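PDB 3GT5: N-acetylglucosamine 2-epimerase, which probably interconverts epimers of a sugar at carbon 2, as an isomerase of the N-acylglucosamine 2-epimerase family. Local coordinates for residues Y153-D158 / A202-R207; F166-G171 / Y221-E226; M178-L183 / A254-I259. One frame throughout, in Å; residues are numbered along the deposited sequence. Where two conformers were deposited one is given.

How the contacts relate
The three contacts run through neighbouring elements of what is, for this family, an (alpha/alpha)6 barrel. Contact 1 is the middle term. Its centre lies about 11 Å from that of contact 2 and about 13 Å from that of contact 3, and it touches both: Tyr153 CG is 3.5 Å from Trp225 CD1, and Tyr156 OH is 3.5 Å from Met182 CE. Contacts 2 and 3 do not meet, their centres being about 22 Å and their nearest atoms about 9 Å apart. Contact 3 joins two helices inside the barrel, whereas contact 2 belongs to the strands and loops. In relatives the sugar site lies in the barrel's central cavity; none of the three contacts includes a bound ligand.

Contact 1: Y153-D158 / A202-R207; sequences YGLYKD and ADRITR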
loop_
_atom_site.group_PDB
_atom_site.type_symbol
_atom_site.label_atom_id
_atom_site.label_comp_id
_atom_site.label_asym_id
_atom_site.label_seq_id
_atom_site.Cartn_x
_atom_site.Cartn_y
_atom_site.Cartn_z
ATOM N N TYR A 153 20.278 -2.241 -12.640
ATOM C CA TYR A 153 19.955 -1.423 -11.479
ATOM C C TYR A 153 19.313 -2.203 -10.321
ATOM O O TYR A 153 19.301 -1.724 -9.198
ATOM C CB TYR A 153 19.100 -0.268 -11.871
ATOM C CG TYR A 153 19.818 0.739 -12.727
ATOM C CD1 TYR A 153 20.702 1.661 -12.164
ATOM C CD2 TYR A 153 19.671 0.740 -14.083
ATOM C CE1 TYR A 153 21.375 2.614 -12.986
ATOM C CE2 TYR A 153 20.373 1.655 -14.893
ATOM C CZ TYR A 153 21.171 2.578 -14.345
ATOM O OH TYR A 153 21.801 3.503 -15.180
ATOM N N GLY A 154 18.827 -3.401 -10.581
ATOM C CA GLY A 154 18.111 -4.187 -9.562
ATOM C C GLY A 154 16.752 -3.613 -9.166
ATOM O O GLY A 154 16.282 -3.809 -8.028
ATOM N N LEU A 155 16.164 -2.870 -10.102
ATOM C CA LEU A 155 14.864 -2.199 -9.939
ATOM C C LEU A 155 13.981 -2.218 -11.194
ATOM O O LEU A 155 14.493 -2.289 -12.325
ATOM C CB LEU A 155 15.117 -0.738 -9.530
ATOM C CG LEU A 155 15.819 -0.530 -8.207
ATOM C CD1 LEU A 155 16.391 0.888 -8.085
ATOM C CD2 LEU A 155 14.853 -0.857 -7.071
ATOM N N TYR A 156 12.654 -2.085 -11.016
ATOM C CA TYR A 156 11.711 -2.037 -12.100
ATOM C C TYR A 156 11.561 -0.603 -12.600
ATOM O O TYR A 156 11.538 0.364 -11.799
ATOM C CB TYR A 156 10.324 -2.568 -11.664
ATOM C CG TYR A 156 10.335 -4.049 -11.333
ATOM C CD1 TYR A 156 10.211 -5.020 -12.329
ATOM C CD2 TYR A 156 10.497 -4.483 -10.027
ATOM C CE1 TYR A 156 10.268 -6.375 -12.009
ATOM C CE2 TYR A 156 10.524 -5.824 -9.718
ATOM C CZ TYR A 156 10.396 -6.748 -10.692
ATOM O OH TYR A 156 10.429 -8.066 -10.319
ATOM N N LYS A 157 11.423 -0.498 -13.914
ATOM C CA LYS A 157 11.000 0.741 -14.578
ATOM C C LYS A 157 9.546 1.022 -14.266
ATOM O O LYS A 157 8.802 0.119 -13.882
ATOM C CB LYS A 157 11.210 0.607 -16.086
ATOM C CG LYS A 157 12.668 0.283 -16.420
ATOM C CD LYS A 157 12.970 0.349 -17.913
ATOM C CE LYS A 157 12.149 -0.641 -18.699
ATOM N NZ LYS A 157 12.841 -0.996 -19.968
ATOM N N ASP A 158 9.110 2.258 -14.458
ATOM C CA ASP A 158 7.778 2.629 -13.947
ATOM C C ASP A 158 6.600 2.544 -14.902
ATOM O O ASP A 158 5.523 2.099 -14.530
ATOM C CB ASP A 158 7.835 4.028 -13.391
ATOM C CG ASP A 158 7.120 4.139 -12.076
ATOM O OD1 ASP A 158 5.979 4.669 -12.089
ATOM O OD2 ASP A 158 7.708 3.709 -11.042
ATOM N N ALA A 202 14.374 -4.142 -1.733
ATOM C CA ALA A 202 14.661 -3.461 -0.446
ATOM C C ALA A 202 16.096 -2.934 -0.311
ATOM O O ALA A 202 16.324 -1.819 0.115
ATOM C CB ALA A 202 14.309 -4.362 0.760
ATOM N N ASP A 203 17.067 -3.735 -0.714
ATOM C CA ASP A 203 18.448 -3.327 -0.641
ATOM C C ASP A 203 18.712 -2.107 -1.537
ATOM O O ASP A 203 19.288 -1.086 -1.089
ATOM C CB ASP A 203 19.322 -4.473 -1.068
ATOM C CG ASP A 203 20.777 -4.041 -1.232
ATOM O OD1 ASP A 203 21.335 -3.480 -0.291
ATOM O OD2 ASP A 203 21.318 -4.170 -2.370
ATOM N N ARG A 204 18.251 -2.188 -2.770
ATOM C CA ARG A 204 18.508 -1.110 -3.746
ATOM C C ARG A 204 17.839 0.188 -3.299
ATOM O O ARG A 204 18.450 1.267 -3.356
ATOM C CB ARG A 204 18.039 -1.495 -5.139
ATOM C CG ARG A 204 18.797 -2.634 -5.785
ATOM C CD ARG A 204 20.290 -2.413 -5.880
ATOM N NE ARG A 204 20.851 -3.541 -6.646
ATOM C CZ ARG A 204 21.182 -4.714 -6.114
ATOM N NH1 ARG A 204 21.078 -4.898 -4.810
ATOM N NH2 ARG A 204 21.645 -5.709 -6.884
ATOM N N ILE A 205 16.599 0.108 -2.861
ATOM C CA ILE A 205 15.899 1.353 -2.432
ATOM C C ILE A 205 16.396 1.872 -1.053
ATOM O O ILE A 205 16.727 3.071 -0.897
ATOM C CB ILE A 205 14.373 1.157 -2.396
ATOM C CG1 ILE A 205 13.802 0.815 -3.780
ATOM C CG2 ILE A 205 13.652 2.430 -1.812
ATOM C CD1 ILE A 205 13.956 1.913 -4.918
ATOM N N THR A 206 16.344 1.042 -0.013
ATOM C CA THR A 206 16.552 1.546 1.353
ATOM C C THR A 206 18.040 1.741 1.710
ATOM O O THR A 206 18.312 2.392 2.664
ATOM C CB THR A 206 15.854 0.718 2.434
ATOM O OG1 THR A 206 16.544 -0.556 2.563
ATOM C CG2 THR A 206 14.384 0.526 2.105
ATOM N N ARG A 207 18.958 1.177 0.919
ATOM C CA ARG A 207 20.389 1.394 1.099
ATOM C C ARG A 207 20.970 2.239 -0.014
ATOM O O ARG A 207 21.346 3.390 0.257
ATOM C CB ARG A 207 21.138 0.079 1.302
ATOM C CG ARG A 207 20.646 -0.647 2.545
ATOM C CD ARG A 207 21.748 -1.477 3.227
ATOM N NE ARG A 207 22.064 -2.615 2.409
ATOM C CZ ARG A 207 22.946 -3.556 2.726
ATOM N NH1 ARG A 207 23.117 -4.567 1.896
ATOM N NH2 ARG A 207 23.673 -3.473 3.836
#
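Leu155 and Arg204 turn alike at their first torsions, CG anti to the carbonyl carbon in each (chi1 -63° and -66°), and both CB atoms point toward the opposing segment. Leu155 CG comes to 3.9 Å from Arg204 CB, at the root of the arginine chain, and the methyl CD2 sits 3.8 Å from the same Arg204 CB. A bend at chi2 (-56°) then carries Arg204 CD to 3.5 Å from Tyr153 O, while CG rests 3.6 Å from Gly154 O. The aliphatic part of the arginine thus runs over the backbone of the turn at 153-154, with Tyr153 O near the guanidinium plane at its edge. Ile205 adds the apolar end of the contact, its CD1 lying 3.6 Å from Leu155 CD2.

In the fold, this packs the start of strand 155-160 against helix 192-211, one of the helices of the (alpha/alpha)6 barrel. The closest CA atoms, those of Gly154 and Arg204, are 6.6 Å apart. Asn175 of helix 172-189 and Trp225 also touch Leu155.

On the helix, Asp203 is shared between two arginines: Arg207 grips OD1 side-on, with NE at 2.9 Å and NH1 at 3.0 Å, and Arg204 NH1 approaches OD2 in a salt bridge with only a weak hydrogen bond. Asp203 would thus be expected to offset part of the positive charge here. Tyr153 O is satisfied by Arg208 NH2, whereas Gly154 O, buried beneath the arginine chain, has no partner in the model.

Contact 2: F166-G171 / Y221-E226; sequences FTRYRG and YDMRWE
One face of the Trp225 indole carries Arg170: CB lies 3.5 Å from the centroid of the six-membered ring and only 10° off its normal, a CH-pi contact. At the rim of the same ring Gly171 O approaches CH2 to 3.5 Å. The Arg170 guanidinium does not stack on the indole, since the two planes are 60° apart and Trp225 NE1 lies near the guanidinium edge. Met223 CA stands over one guanidinium face, displaced toward the rim, and Thr167 O lies in its plane. The Tyr221 ring has Arg170 O at its edge.

The backbones join as an antiparallel hydrogen-bonded pair. Arg170 N donates to Tyr221 O at 3.1 Å, and Tyr221 N returns to Arg170 O at 2.7 Å. These bonds make the two-stranded sheet of 170-171 and 220-221, beyond which the chain reverses in a type I turn from Asp222 to Trp225. Asp222 OD1 fixes that turn by accepting from Arg224 N, an Asx turn, and from Glu226 N on the other face of the carboxylate. Tyr169 OH is held by His220.

The bend of Arg170 at chi2 (-68°) begins the fold of its chain back toward its own loop, where NH1 donates to Thr167 O at 2.9 Å and to Tyr169 O at 2.8 Å. A water accepts from NH2 at 3.0 Å. NH1 is thus gripped by two backbone carbonyls, whose dipoles would be expected to stabilise the positive charge, consistent with Arg170 pinning the turn at 167-169.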
loop_
_atom_site.group_PDB
_atom_site.type_symbol
_atom_site.label_atom_id
_atom_site.label_comp_id
_atom_site.label_asym_id
_atom_site.label_seq_id
_atom_site.Cartn_x
_atom_site.Cartn_y
_atom_site.Cartn_z
ATOM N N PHE A 166 8.708 2.794 -22.879
ATOM C CA PHE A 166 8.860 3.334 -21.528
ATOM C C PHE A 166 9.193 4.794 -21.518
ATOM O O PHE A 166 9.822 5.306 -22.447
ATOM C CB PHE A 166 9.873 2.547 -20.719
ATOM C CG PHE A 166 9.307 1.268 -20.188
ATOM C CD1 PHE A 166 9.272 0.137 -20.972
ATOM C CD2 PHE A 166 8.761 1.213 -18.916
ATOM C CE1 PHE A 166 8.705 -1.029 -20.491
ATOM C CE2 PHE A 166 8.188 0.051 -18.443
ATOM C CZ PHE A 166 8.163 -1.071 -19.242
ATOM N N THR A 167 8.718 5.488 -20.481
ATOM C CA THR A 167 9.253 6.824 -20.159
ATOM C C THR A 167 10.591 6.731 -19.411
ATOM O O THR A 167 11.012 5.665 -18.956
ATOM C CB THR A 167 8.250 7.651 -19.321
ATOM O OG1 THR A 167 8.241 7.151 -17.975
ATOM C CG2 THR A 167 6.825 7.572 -19.927
ATOM N N ARG A 168 11.243 7.872 -19.217
ATOM C CA ARG A 168 12.491 7.911 -18.464
ATOM C C ARG A 168 12.303 8.015 -16.950
ATOM O O ARG A 168 13.282 8.014 -16.231
ATOM C CB ARG A 168 13.392 9.058 -18.939
ATOM C CG ARG A 168 14.080 8.685 -20.260
ATOM C CD ARG A 168 15.013 9.788 -20.775
ATOM N NE ARG A 168 14.196 10.932 -21.159
ATOM C CZ ARG A 168 14.091 12.076 -20.492
ATOM N NH1 ARG A 168 13.296 13.020 -20.959
ATOM N NH2 ARG A 168 14.774 12.298 -19.393
ATOM N N TYR A 169 11.063 8.151 -16.493
ATOM C CA TYR A 169 10.809 8.342 -15.069
ATOM C C TYR A 169 11.209 7.034 -14.324
ATOM O O TYR A 169 10.883 5.925 -14.789
ATOM C CB TYR A 169 9.347 8.637 -14.832
ATOM C CG TYR A 169 8.989 8.653 -13.372
ATOM C CD1 TYR A 169 9.271 9.756 -12.595
ATOM C CD2 TYR A 169 8.370 7.575 -12.767
ATOM C CE1 TYR A 169 8.985 9.783 -11.268
ATOM C CE2 TYR A 169 8.085 7.588 -11.423
ATOM C CZ TYR A 169 8.382 8.684 -10.662
ATOM O OH TYR A 169 8.109 8.725 -9.300
ATOM N N ARG A 170 11.873 7.152 -13.190
ATOM C CA ARG A 170 12.084 6.025 -12.314
ATOM C C ARG A 170 11.554 6.431 -10.914
ATOM O O ARG A 170 11.843 7.549 -10.414
ATOM C CB ARG A 170 13.558 5.679 -12.257
ATOM C CG ARG A 170 14.154 5.277 -13.622
ATOM C CD ARG A 170 13.614 3.982 -14.116
ATOM N NE ARG A 170 14.182 3.687 -15.444
ATOM C CZ ARG A 170 13.650 4.005 -16.606
ATOM N NH1 ARG A 170 12.448 4.589 -16.706
ATOM N NH2 ARG A 170 14.322 3.671 -17.712
ATOM N N GLY A 171 10.860 5.496 -10.259
ATOM C CA GLY A 171 10.087 5.798 -9.068
ATOM C C GLY A 171 10.283 4.764 -7.994
ATOM O O GLY A 171 10.321 3.559 -8.301
ATOM N N TYR A 221 13.273 9.722 -9.524
ATOM C CA TYR A 221 14.609 9.581 -10.048
ATOM C C TYR A 221 14.635 9.688 -11.586
ATOM O O TYR A 221 13.632 9.573 -12.269
ATOM C CB TYR A 221 15.235 8.232 -9.633
ATOM C CG TYR A 221 15.211 7.991 -8.156
ATOM C CD1 TYR A 221 16.309 8.286 -7.342
ATOM C CD2 TYR A 221 14.055 7.486 -7.555
ATOM C CE1 TYR A 221 16.256 8.069 -5.939
ATOM C CE2 TYR A 221 13.995 7.276 -6.173
ATOM C CZ TYR A 221 15.099 7.572 -5.377
ATOM O OH TYR A 221 15.057 7.376 -3.998
ATOM N N ASP A 222 15.835 9.931 -12.123
ATOM C CA ASP A 222 16.025 9.927 -13.550
ATOM C C ASP A 222 16.318 8.501 -14.038
ATOM O O ASP A 222 16.359 7.573 -13.227
ATOM C CB ASP A 222 17.118 10.945 -13.976
ATOM C CG ASP A 222 18.539 10.607 -13.483
ATOM O OD1 ASP A 222 18.891 9.459 -13.135
ATOM O OD2 ASP A 222 19.372 11.553 -13.484
ATOM N N MET A 223 16.599 8.357 -15.330
ATOM C CA MET A 223 16.838 7.030 -15.920
ATOM C C MET A 223 18.093 6.304 -15.383
ATOM O O MET A 223 18.225 5.069 -15.525
ATOM C CB MET A 223 16.912 7.186 -17.456
ATOM C CG MET A 223 18.223 7.779 -18.001
ATOM S SD MET A 223 18.127 7.887 -19.834
ATOM C CE MET A 223 18.075 6.147 -20.251
ATOM N N ARG A 224 19.020 7.034 -14.786
ATOM C CA ARG A 224 20.206 6.448 -14.181
ATOM C C ARG A 224 20.058 6.288 -12.647
ATOM O O ARG A 224 21.009 6.054 -11.916
ATOM C CB ARG A 224 21.456 7.286 -14.549
ATOM C CG ARG A 224 21.918 7.025 -15.960
ATOM C CD ARG A 224 23.019 7.947 -16.331
ATOM N NE ARG A 224 22.571 9.319 -16.567
ATOM C CZ ARG A 224 22.168 9.811 -17.745
ATOM N NH1 ARG A 224 21.831 11.090 -17.840
ATOM N NH2 ARG A 224 22.052 9.038 -18.821
ATOM N N TRP A 225 18.817 6.378 -12.178
ATOM C CA TRP A 225 18.491 6.317 -10.782
ATOM C C TRP A 225 19.247 7.330 -9.909
ATOM O O TRP A 225 19.492 7.099 -8.739
ATOM C CB TRP A 225 18.599 4.890 -10.247
ATOM C CG TRP A 225 17.495 4.010 -10.737
ATOM C CD1 TRP A 225 17.507 3.204 -11.841
ATOM C CD2 TRP A 225 16.200 3.885 -10.158
ATOM N NE1 TRP A 225 16.298 2.552 -11.963
ATOM C CE2 TRP A 225 15.490 2.935 -10.921
ATOM C CE3 TRP A 225 15.585 4.448 -9.041
ATOM C CZ2 TRP A 225 14.170 2.569 -10.612
ATOM C CZ3 TRP A 225 14.306 4.091 -8.734
ATOM C CH2 TRP A 225 13.606 3.161 -9.517
ATOM N N GLU A 226 19.551 8.489 -10.487
ATOM C CA GLU A 226 19.979 9.655 -9.703
ATOM C C GLU A 226 18.728 10.460 -9.300
ATOM O O GLU A 226 17.727 10.460 -9.998
ATOM C CB GLU A 226 20.914 10.547 -10.525
ATOM C CG GLU A 226 22.237 9.863 -10.837
ATOM C CD GLU A 226 22.975 9.409 -9.608
ATOM O OE1 GLU A 226 23.089 10.189 -8.641
ATOM O OE2 GLU A 226 23.455 8.247 -9.577
HETATM O O HOH W 1 16.537 10.882 -17.417
HETATM O O HOH W 2 17.207 3.167 -16.873
#

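Contact 3: M178-L183 / A254-I259; sequences MCEAML and AKLLLI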
loop_
_atom_site.group_PDB
_atom_site.type_symbol
_atom_site.label_atom_id
_atom_site.label_comp_id
_atom_site.label_asym_id
_atom_site.label_seq_id
_atom_site.Cartn_x
_atom_site.Cartn_y
_atom_site.Cartn_z
ATOM N N MET A 178 5.995 -3.313 -5.150
ATOM C CA MET A 178 6.436 -4.585 -5.722
ATOM C C MET A 178 7.165 -5.436 -4.664
ATOM O O MET A 178 7.003 -6.637 -4.651
ATOM C CB MET A 178 7.299 -4.395 -6.983
ATOM C CG MET A 178 7.453 -5.688 -7.830
ATOM S SD MET A 178 5.912 -6.371 -8.488
ATOM C CE MET A 178 5.660 -5.113 -9.746
ATOM N N CYS A 179 7.940 -4.828 -3.768
ATOM C CA CYS A 179 8.584 -5.573 -2.670
ATOM C C CYS A 179 7.495 -6.222 -1.805
ATOM O O CYS A 179 7.550 -7.427 -1.505
ATOM C CB CYS A 179 9.521 -4.664 -1.855
ATOM S SG CYS A 179 10.213 -5.373 -0.377
ATOM N N GLU A 180 6.474 -5.431 -1.450
ATOM C CA GLU A 180 5.305 -5.920 -0.725
ATOM C C GLU A 180 4.610 -7.089 -1.439
ATOM O O GLU A 180 4.274 -8.105 -0.772
ATOM C CB GLU A 180 4.325 -4.746 -0.558
ATOM C CG GLU A 180 2.971 -5.087 0.003
ATOM C CD GLU A 180 1.954 -3.920 -0.213
ATOM O OE1 GLU A 180 2.279 -2.948 -0.964
ATOM O OE2 GLU A 180 0.824 -3.950 0.342
ATOM N N ALA A 181 4.395 -6.958 -2.766
ATOM C CA ALA A 181 3.739 -8.000 -3.558
ATOM C C ALA A 181 4.588 -9.240 -3.637
ATOM O O ALA A 181 4.037 -10.349 -3.590
ATOM C CB ALA A 181 3.394 -7.518 -5.002
ATOM N N MET A 182 5.919 -9.068 -3.709
ATOM C CA MET A 182 6.816 -10.209 -3.783
ATOM C C MET A 182 6.858 -10.987 -2.475
ATOM O O MET A 182 6.905 -12.227 -2.496
ATOM C CB MET A 182 8.210 -9.822 -4.267
ATOM C CG MET A 182 8.262 -9.426 -5.737
ATOM S SD MET A 182 7.799 -10.736 -6.962
ATOM C CE MET A 182 7.869 -9.693 -8.476
ATOM N N LEU A 183 6.777 -10.272 -1.339
ATOM C CA LEU A 183 6.641 -10.914 -0.051
ATOM C C LEU A 183 5.341 -11.720 0.047
ATOM O O LEU A 183 5.352 -12.876 0.499
ATOM C CB LEU A 183 6.743 -9.901 1.085
ATOM C CG LEU A 183 8.113 -9.284 1.342
ATOM C CD1 LEU A 183 8.019 -7.991 2.213
ATOM C CD2 LEU A 183 9.068 -10.315 1.947
ATOM N N ALA A 254 10.100 0.565 6.615
ATOM C CA ALA A 254 10.510 -0.015 7.883
ATOM C C ALA A 254 9.715 -1.300 8.158
ATOM O O ALA A 254 10.293 -2.335 8.571
ATOM C CB ALA A 254 10.365 0.965 9.031
ATOM N N LYS A 255 8.417 -1.255 7.897
ATOM C CA LYS A 255 7.551 -2.430 8.025
ATOM C C LYS A 255 7.973 -3.554 7.071
ATOM O O LYS A 255 8.100 -4.727 7.473
ATOM C CB LYS A 255 6.107 -2.018 7.779
ATOM C CG LYS A 255 5.053 -3.131 7.974
ATOM C CD LYS A 255 3.731 -2.855 7.256
ATOM C CE LYS A 255 3.855 -2.981 5.767
ATOM N NZ LYS A 255 2.698 -2.431 5.122
ATOM N N LEU A 256 8.178 -3.213 5.806
ATOM C CA LEU A 256 8.592 -4.225 4.835
ATOM C C LEU A 256 9.936 -4.859 5.194
ATOM O O LEU A 256 10.119 -6.084 5.027
ATOM C CB LEU A 256 8.642 -3.639 3.425
ATOM C CG LEU A 256 7.323 -3.182 2.831
ATOM C CD1 LEU A 256 7.660 -2.540 1.475
ATOM C CD2 LEU A 256 6.217 -4.320 2.680
ATOM N N LEU A 257 10.888 -4.067 5.694
ATOM C CA LEU A 257 12.188 -4.607 6.127
ATOM C C LEU A 257 12.019 -5.556 7.320
ATOM O O LEU A 257 12.760 -6.560 7.444
ATOM C CB LEU A 257 13.136 -3.474 6.534
ATOM C CG LEU A 257 13.544 -2.527 5.429
ATOM C CD1 LEU A 257 14.440 -1.377 5.979
ATOM C CD2 LEU A 257 14.285 -3.259 4.297
ATOM N N LEU A 258 11.081 -5.252 8.217
ATOM C CA LEU A 258 10.826 -6.133 9.367
ATOM C C LEU A 258 10.057 -7.420 8.958
ATOM O O LEU A 258 10.219 -8.461 9.595
ATOM C CB LEU A 258 10.090 -5.407 10.504
ATOM C CG LEU A 258 10.999 -4.699 11.518
ATOM C CD1 LEU A 258 11.712 -5.668 12.522
ATOM C CD2 LEU A 258 12.013 -3.847 10.849
ATOM N N ILE A 259 9.282 -7.357 7.907
ATOM C CA ILE A 259 8.660 -8.580 7.347
ATOM C C ILE A 259 9.774 -9.408 6.673
ATOM O O ILE A 259 9.838 -10.614 6.858
ATOM C CB ILE A 259 7.543 -8.260 6.368
ATOM C CG1 ILE A 259 6.384 -7.557 7.102
ATOM C CG2 ILE A 259 7.029 -9.572 5.693
ATOM C CD1 ILE A 259 5.309 -6.995 6.203
#
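Leu256 and Glu180 meet where this helix pair is most closely packed: Leu256 CD2 rests 3.8 Å from Glu180 CB, and the CA atoms of the two residues come within 6.7 Å of each other. Further along, Leu183 CD1 lies 3.9 Å from Ile259 CG2 as those side chains cross. The same CD1 is also 4.0 Å from Leu256 O and 4.1 Å from Leu256 CD2, so one methyl touches both Leu256 and Ile259, three residues apart on the same helix.

Elsewhere the contact is looser. Cys179 SG reaches Leu256 CD1 only at 4.2 Å, and no hydrogen bond crosses between the segments. Glu180, partly exposed, sets CG anti to its backbone N (chi1 172°). Of its side chain only CB touches Leu256; the extended chain carries the carboxylate away from it, OE2 to Tyr377 OH and OE1 to His177 ND1. Lys255 NZ, 5.4 Å from Glu180 OE2, pairs instead with Glu314; the opposite charges may still steady each other across that gap.

The axes of the two short segments approach to 10.6 Å with their N-to-C directions 28° apart, nearly parallel, and the pair buries a modest 220 Å². Near-parallel neighbours of this kind are consistent with the inner ring of an (alpha/alpha)6 barrel. Helix 192-211 packs on both members, touching Leu183 through Leu195 and Leu257 through Ala202. Helix 112-127 lies against Met178 and Ala181 of helix 172-189, while helices 269-284 and 309-326 cover other sides of helix 247-263.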